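Side-chain contacts in putative acyl-[acyl-carrier-protein] desaturase DesA2 (Mycobacterium tuberculosis, PDB 1ZA0), which may introduce double bonds into acyl chains carried on acyl carrier protein during mycobacterial fatty acid synthesis, using a metal site within a helical bundle: residues H192-F195 against F196-V200; L253-D256 against R257-W261. All coordinates share one frame; numbering follows the deposited sequence.

Interaction 1 of 2, residues H192-F195 against F196-V200; sequences HEEF and FANLV. With MN (manganese (II) ion), chain B.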
ATOM      1  N   HIS A 192       4.153  -0.838  -8.184  1.00 26.87           N
ATOM      2  CA  HIS A 192       4.295   0.518  -7.751  1.00 25.14           C
ATOM      3  C   HIS A 192       5.717   0.725  -7.187  1.00 27.50           C
ATOM      4  O   HIS A 192       6.435   1.746  -7.474  1.00 26.37           O
ATOM      5  CB  HIS A 192       3.197   0.859  -6.709  1.00 24.76           C
ATOM      6  CG  HIS A 192       1.789   0.908  -7.278  1.00 25.28           C
ATOM      7  ND1 HIS A 192       0.677   1.211  -6.506  1.00 25.13           N
ATOM      8  CD2 HIS A 192       1.318   0.612  -8.523  1.00 25.19           C
ATOM      9  CE1 HIS A 192      -0.400   1.193  -7.290  1.00 28.38           C
ATOM     10  NE2 HIS A 192      -0.052   0.787  -8.499  1.00 24.92           N
ATOM     11  N   GLU A 193       6.098  -0.190  -6.321  1.00 26.23           N
ATOM     12  CA  GLU A 193       7.384  -0.113  -5.720  1.00 28.50           C
ATOM     13  C   GLU A 193       8.516  -0.121  -6.810  1.00 27.51           C
ATOM     14  O   GLU A 193       9.505   0.598  -6.654  1.00 28.17           O
ATOM     15  CB  GLU A 193       7.595  -1.213  -4.664  1.00 28.12           C
ATOM     16  CG  GLU A 193       8.955  -1.051  -3.963  1.00 31.70           C
ATOM     17  CD  GLU A 193       9.568  -2.333  -3.409  1.00 36.70           C
ATOM     18  OE1 GLU A 193       8.901  -3.399  -3.440  1.00 39.90           O
ATOM     19  OE2 GLU A 193      10.731  -2.253  -2.880  1.00 37.19           O
ATOM     20  N   GLU A 194       8.361  -0.963  -7.819  1.00 28.14           N
ATOM     21  CA  GLU A 194       9.378  -1.217  -8.848  1.00 28.21           C
ATOM     22  C   GLU A 194       9.568   0.146  -9.573  1.00 28.03           C
ATOM     23  O   GLU A 194      10.664   0.601  -9.814  1.00 26.58           O
ATOM     24  CB  GLU A 194       8.891  -2.272  -9.842  1.00 27.95           C
ATOM     25  CG  GLU A 194       9.740  -2.543 -11.089  1.00 27.72           C
ATOM     26  CD  GLU A 194       9.169  -3.637 -11.946  1.00 32.72           C
ATOM     27  OE1 GLU A 194       8.029  -4.077 -11.638  1.00 39.23           O
ATOM     28  OE2 GLU A 194       9.825  -4.131 -12.915  1.00 30.43           O
ATOM     29  N   PHE A 195       8.462   0.767  -9.910  1.00 29.39           N
ATOM     30  CA  PHE A 195       8.450   2.056 -10.611  1.00 28.71           C
ATOM     31  C   PHE A 195       9.135   3.127  -9.807  1.00 28.56           C
ATOM     32  O   PHE A 195      10.131   3.711 -10.286  1.00 29.38           O
ATOM     33  CB  PHE A 195       7.014   2.464 -10.977  1.00 29.24           C
ATOM     34  CG  PHE A 195       6.905   3.420 -12.158  1.00 30.88           C
ATOM     35  CD1 PHE A 195       6.130   3.094 -13.250  1.00 30.95           C
ATOM     36  CD2 PHE A 195       7.513   4.649 -12.138  1.00 31.42           C
ATOM     37  CE1 PHE A 195       5.973   3.991 -14.321  1.00 30.98           C
ATOM     38  CE2 PHE A 195       7.387   5.538 -13.218  1.00 31.91           C
ATOM     39  CZ  PHE A 195       6.631   5.197 -14.314  1.00 32.74           C
ATOM     40  N   PHE A 196       8.692   3.371  -8.562  1.00 29.19           N
ATOM     41  CA  PHE A 196       9.355   4.384  -7.751  1.00 29.47           C
ATOM     42  C   PHE A 196      10.797   4.029  -7.466  1.00 29.64           C
ATOM     43  O   PHE A 196      11.691   4.898  -7.436  1.00 28.90           O
ATOM     44  CB  PHE A 196       8.620   4.708  -6.444  1.00 30.53           C
ATOM     45  CG  PHE A 196       7.312   5.437  -6.674  1.00 31.33           C
ATOM     46  CD1 PHE A 196       7.308   6.745  -7.165  1.00 32.67           C
ATOM     47  CD2 PHE A 196       6.107   4.809  -6.428  1.00 32.35           C
ATOM     48  CE1 PHE A 196       6.110   7.419  -7.384  1.00 32.84           C
ATOM     49  CE2 PHE A 196       4.897   5.480  -6.645  1.00 32.92           C
ATOM     50  CZ  PHE A 196       4.911   6.774  -7.147  1.00 35.76           C
ATOM     51  N   ALA A 197      11.039   2.762  -7.190  1.00 29.09           N
ATOM     52  CA  ALA A 197      12.405   2.377  -6.847  1.00 28.11           C
ATOM     53  C   ALA A 197      13.348   2.569  -8.057  1.00 27.15           C
ATOM     54  O   ALA A 197      14.524   2.823  -7.884  1.00 25.06           O
ATOM     55  CB  ALA A 197      12.445   0.940  -6.377  1.00 29.01           C
ATOM     56  N   ASN A 198      12.852   2.356  -9.270  1.00 26.51           N
ATOM     57  CA  ASN A 198      13.710   2.536 -10.436  1.00 27.28           C
ATOM     58  C   ASN A 198      14.083   4.054 -10.574  1.00 29.00           C
ATOM     59  O   ASN A 198      15.200   4.389 -10.980  1.00 29.98           O
ATOM     60  CB  ASN A 198      13.019   1.984 -11.714  1.00 24.90           C
ATOM     61  CG  ASN A 198      13.015   0.469 -11.768  1.00 26.92           C
ATOM     62  OD1 ASN A 198      13.788  -0.166 -11.004  1.00 26.56           O
ATOM     63  ND2 ASN A 198      12.172  -0.146 -12.699  1.00 24.00           N
ATOM     64  N   LEU A 199      13.162   4.947 -10.195  1.00 29.63           N
ATOM     65  CA  LEU A 199      13.399   6.387 -10.288  1.00 29.73           C
ATOM     66  C   LEU A 199      14.455   6.737  -9.282  1.00 29.69           C
ATOM     67  O   LEU A 199      15.346   7.546  -9.562  1.00 28.92           O
ATOM     68  CB  LEU A 199      12.141   7.206 -10.069  1.00 31.66           C
ATOM     69  CG  LEU A 199      10.997   7.034 -11.027  1.00 32.91           C
ATOM     70  CD1 LEU A 199       9.792   7.967 -10.756  1.00 35.84           C
ATOM     71  CD2 LEU A 199      11.490   7.272 -12.369  1.00 39.83           C
ATOM     72  N   VAL A 200      14.398   6.107  -8.121  1.00 28.45           N
ATOM     73  CA  VAL A 200      15.358   6.313  -7.075  1.00 29.39           C
ATOM     74  C   VAL A 200      16.764   5.821  -7.481  1.00 31.18           C
ATOM     75  O   VAL A 200      17.799   6.451  -7.137  1.00 30.35           O
ATOM     76  CB  VAL A 200      14.954   5.667  -5.765  1.00 29.41           C
ATOM     77  CG1 VAL A 200      16.073   5.692  -4.748  1.00 28.53           C
ATOM     78  CG2 VAL A 200      13.706   6.347  -5.157  1.00 33.53           C
TER
HETATM   79 MN    MN B 888       0.502   1.341  -4.173  1.00 29.89          MN
HETATM   80  O   HOH W   1       0.289   1.969  -2.108  1.00 28.28           O

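Interaction 2 of 2, residues L253-D256 against R257-W261; sequences LISD and RITAW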
ATOM      1  N   LEU A 253      12.160  -5.102   5.878  1.00 35.58           N
ATOM      2  CA  LEU A 253      11.960  -4.606   4.483  1.00 35.78           C
ATOM      3  C   LEU A 253      12.845  -3.370   4.246  1.00 34.35           C
ATOM      4  O   LEU A 253      13.289  -3.159   3.142  1.00 32.21           O
ATOM      5  CB  LEU A 253      10.497  -4.306   4.113  1.00 36.49           C
ATOM      6  CG  LEU A 253       9.774  -3.142   4.754  1.00 37.15           C
ATOM      7  CD1 LEU A 253      10.026  -1.832   3.999  1.00 34.11           C
ATOM      8  CD2 LEU A 253       8.257  -3.418   4.852  1.00 36.32           C
ATOM      9  N   ILE A 254      13.075  -2.566   5.277  1.00 34.69           N
ATOM     10  CA  ILE A 254      13.959  -1.435   5.140  1.00 35.24           C
ATOM     11  C   ILE A 254      15.400  -1.892   4.776  1.00 35.64           C
ATOM     12  O   ILE A 254      16.024  -1.328   3.912  1.00 35.60           O
ATOM     13  CB  ILE A 254      14.022  -0.584   6.381  1.00 35.48           C
ATOM     14  CG1 ILE A 254      12.730   0.181   6.603  1.00 38.91           C
ATOM     15  CG2 ILE A 254      15.172   0.488   6.245  1.00 36.22           C
ATOM     16  CD1 ILE A 254      12.556   0.649   8.097  1.00 39.11           C
ATOM     17  N   SER A 255      15.923  -2.867   5.509  1.00 36.43           N
ATOM     18  CA  SER A 255      17.183  -3.531   5.167  1.00 36.19           C
ATOM     19  C   SER A 255      17.206  -4.107   3.753  1.00 34.65           C
ATOM     20  O   SER A 255      18.137  -3.868   3.017  1.00 35.11           O
ATOM     21  CB  SER A 255      17.447  -4.658   6.170  1.00 36.95           C
ATOM     22  OG  SER A 255      18.685  -5.284   5.936  1.00 37.66           O
ATOM     23  N   ASP A 256      16.184  -4.849   3.369  1.00 33.96           N
ATOM     24  CA  ASP A 256      16.087  -5.376   2.020  1.00 33.01           C
ATOM     25  C   ASP A 256      16.044  -4.293   0.927  1.00 32.74           C
ATOM     26  O   ASP A 256      16.577  -4.500  -0.143  1.00 31.49           O
ATOM     27  CB  ASP A 256      14.865  -6.267   1.832  1.00 33.79           C
ATOM     28  CG  ASP A 256      14.784  -7.446   2.811  1.00 35.86           C
ATOM     29  OD1 ASP A 256      15.817  -7.888   3.368  1.00 37.67           O
ATOM     30  OD2 ASP A 256      13.663  -7.988   3.039  1.00 39.42           O
ATOM     31  N   ARG A 257      15.381  -3.183   1.168  1.00 31.45           N
ATOM     32  CA  ARG A 257      15.257  -2.164   0.151  1.00 31.04           C
ATOM     33  C   ARG A 257      16.627  -1.476  -0.046  1.00 30.58           C
ATOM     34  O   ARG A 257      17.041  -1.197  -1.164  1.00 32.26           O
ATOM     35  CB  ARG A 257      14.176  -1.174   0.561  1.00 30.62           C
ATOM     36  CG  ARG A 257      13.930  -0.042  -0.367  1.00 30.74           C
ATOM     37  CD  ARG A 257      13.437  -0.491  -1.669  1.00 32.12           C
ATOM     38  NE  ARG A 257      14.529  -0.629  -2.627  1.00 32.24           N
ATOM     39  CZ  ARG A 257      14.389  -1.165  -3.800  1.00 32.63           C
ATOM     40  NH1 ARG A 257      13.197  -1.633  -4.192  1.00 33.40           N
ATOM     41  NH2 ARG A 257      15.422  -1.201  -4.626  1.00 32.76           N
ATOM     42  N   ILE A 258      17.308  -1.223   1.039  1.00 32.95           N
ATOM     43  CA  ILE A 258      18.662  -0.594   0.982  1.00 33.79           C
ATOM     44  C   ILE A 258      19.600  -1.513   0.219  1.00 33.71           C
ATOM     45  O   ILE A 258      20.312  -1.068  -0.675  1.00 34.75           O
ATOM     46  CB  ILE A 258      19.156  -0.339   2.419  1.00 33.61           C
ATOM     47  CG1 ILE A 258      18.394   0.825   3.005  1.00 33.59           C
ATOM     48  CG2 ILE A 258      20.700  -0.055   2.454  1.00 34.13           C
ATOM     49  CD1 ILE A 258      18.513   0.971   4.467  1.00 34.70           C
ATOM     50  N   THR A 259      19.530  -2.802   0.549  1.00 33.60           N
ATOM     51  CA  THR A 259      20.324  -3.844  -0.059  1.00 34.02           C
ATOM     52  C   THR A 259      20.057  -3.939  -1.552  1.00 34.14           C
ATOM     53  O   THR A 259      21.005  -4.003  -2.348  1.00 34.03           O
ATOM     54  CB  THR A 259      20.061  -5.222   0.689  1.00 34.48           C
ATOM     55  OG1 THR A 259      20.447  -5.111   2.079  1.00 32.52           O
ATOM     56  CG2 THR A 259      20.873  -6.385   0.124  1.00 35.25           C
ATOM     57  N   ALA A 260      18.775  -3.906  -1.940  1.00 33.64           N
ATOM     58  CA  ALA A 260      18.367  -4.015  -3.322  1.00 33.10           C
ATOM     59  C   ALA A 260      18.854  -2.811  -4.169  1.00 33.03           C
ATOM     60  O   ALA A 260      18.964  -2.946  -5.373  1.00 31.60           O
ATOM     61  CB  ALA A 260      16.848  -4.156  -3.415  1.00 33.57           C
ATOM     62  N   TRP A 261      19.077  -1.638  -3.549  1.00 32.66           N
ATOM     63  CA  TRP A 261      19.761  -0.497  -4.208  1.00 33.12           C
ATOM     64  C   TRP A 261      21.288  -0.620  -4.252  1.00 33.33           C
ATOM     65  O   TRP A 261      21.965   0.289  -4.711  1.00 33.81           O
ATOM     66  CB  TRP A 261      19.386   0.878  -3.550  1.00 32.78           C
ATOM     67  CG  TRP A 261      18.011   1.405  -4.019  1.00 32.78           C
ATOM     68  CD1 TRP A 261      17.531   1.446  -5.283  1.00 29.70           C
ATOM     69  CD2 TRP A 261      17.016   1.969  -3.186  1.00 25.86           C
ATOM     70  NE1 TRP A 261      16.267   1.982  -5.305  1.00 27.10           N
ATOM     71  CE2 TRP A 261      15.935   2.329  -4.010  1.00 30.43           C
ATOM     72  CE3 TRP A 261      16.930   2.206  -1.813  1.00 29.48           C
ATOM     73  CZ2 TRP A 261      14.775   2.849  -3.503  1.00 26.93           C
ATOM     74  CZ3 TRP A 261      15.833   2.769  -1.316  1.00 29.00           C
ATOM     75  CH2 TRP A 261      14.736   3.092  -2.157  1.00 30.16           C
TER

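Interaction 1 of 2, residues H192-F195 against F196-V200
Phe195 and Leu199 meet one helical turn apart, the methyl CD1 of Leu199 coming up to the edge of the phenyl ring, near its plane, 4.2 Å from CE2. Phe195 CG stands anti to its own backbone N (chi1 -156°), whereas the leucine CG lies beside its N; one turn apart, the two side chains share a side of the helix. Beyond them Phe195 stacks on Trp99, and Leu199 packs against Val17 and Val18 of helix 9-27. Next along the same turn, Phe196 leans back over the preceding residues: its CD2 lies 3.3 Å from His192 O, at an oblique approach to the ring. That oxygen also takes the Phe196 N-H in a 3.0 Å bond that is almost straight, at 176°.

All of this belongs to helix 176-206, one of the long helices of the ferritin-like four-helix bundle that carries the metal site in soluble acyl-ACP desaturases. The imidazole of His192 ends away from residues 196-200, and its ND1 binds the manganese ion at 2.3 Å. Glu107, Glu159 and Glu189 bind the same ion, along with a water. The other ring nitrogen, NE2, is hydrogen-bonded to Glu106, a second-shell carboxylate that probably helps fix the ring's rotation.

Glu194 and Asn198 run side by side in the same direction, with carboxylate and amide planes turned 82° apart. What touches is the aliphatic part of the glutamate, CG against Asn198 ND2 at 3.8 Å, while ND2 gives its hydrogen bond to Asn21 of helix 9-27. The Glu193 carboxylate, by contrast, makes salt bridges with Arg160 and Arg257, both through OE2.

Interaction 2 of 2, residues L253-D256 against R257-W261
Ile254 and Ile258 lie alongside each other, one turn apart on helix 247-260, the last helix of the chain, which packs beside helices 148-172 and 176-206 of the ferritin-like four-helix bundle. Their contact is methyl to methyl, Ile254 CG2 to Ile258 CD1 at 3.8 Å. Both isoleucines set CG2 anti to the backbone N; in Ile258, CG1 beside the N with an extended chi2 (165°) carries CD1 back to Ile254. CD1 also rests 3.4 Å from Ile254 O. This is the tight, buried side, and helix 208-221 covers it with Ala219 and Ile215.

Thr259, Ala260 and the partly exposed Asp256 mark the solvent side, where side chains touch little across the contact beyond the hydrogen bonds. There Thr259 gives two of them to the carbonyl of the buried Ser255, with Thr259 N at 3.0 Å and Thr259 OG1 at 2.8 Å from Ser255 O. The two donors come from opposite faces of the carbonyl plane, the hydroxyl 40° out of it, and the threonine side chain thus folds back onto its own helix. Asp256 OD1 bonds to Gln252 on the preceding turn. Inside, Ser255 OG bonds to the backbone N of Thr274, the last modelled residue.

Arg257 is buried; its chain bends at chi2 and chi3 before NH1 ends at Glu193. On the way its NE passes over the centre of the Trp261 ring, 3.4 Å above the plane.

Overall arrangement
Interaction 1 sits in the second half of helix 176-206 and interaction 2 at the end of helix 247-260; interaction 1 comes first along the chain, and their centres are about 13 Å apart. Both belong to the desaturase domain and lie on the same side of the chain's centre. They touch directly: Glu193 OE2 pairs with Arg257 NH1 at 2.9 Å, Trp261 NE1 probably bonds to Ala197 O at 3.2 Å, and the indole CZ2 packs on Val200 CG1. Helix 247-260 is thereby tied to one of the ligand-bearing helices, one residue beyond His192, linking it to the bundle that holds the manganese site.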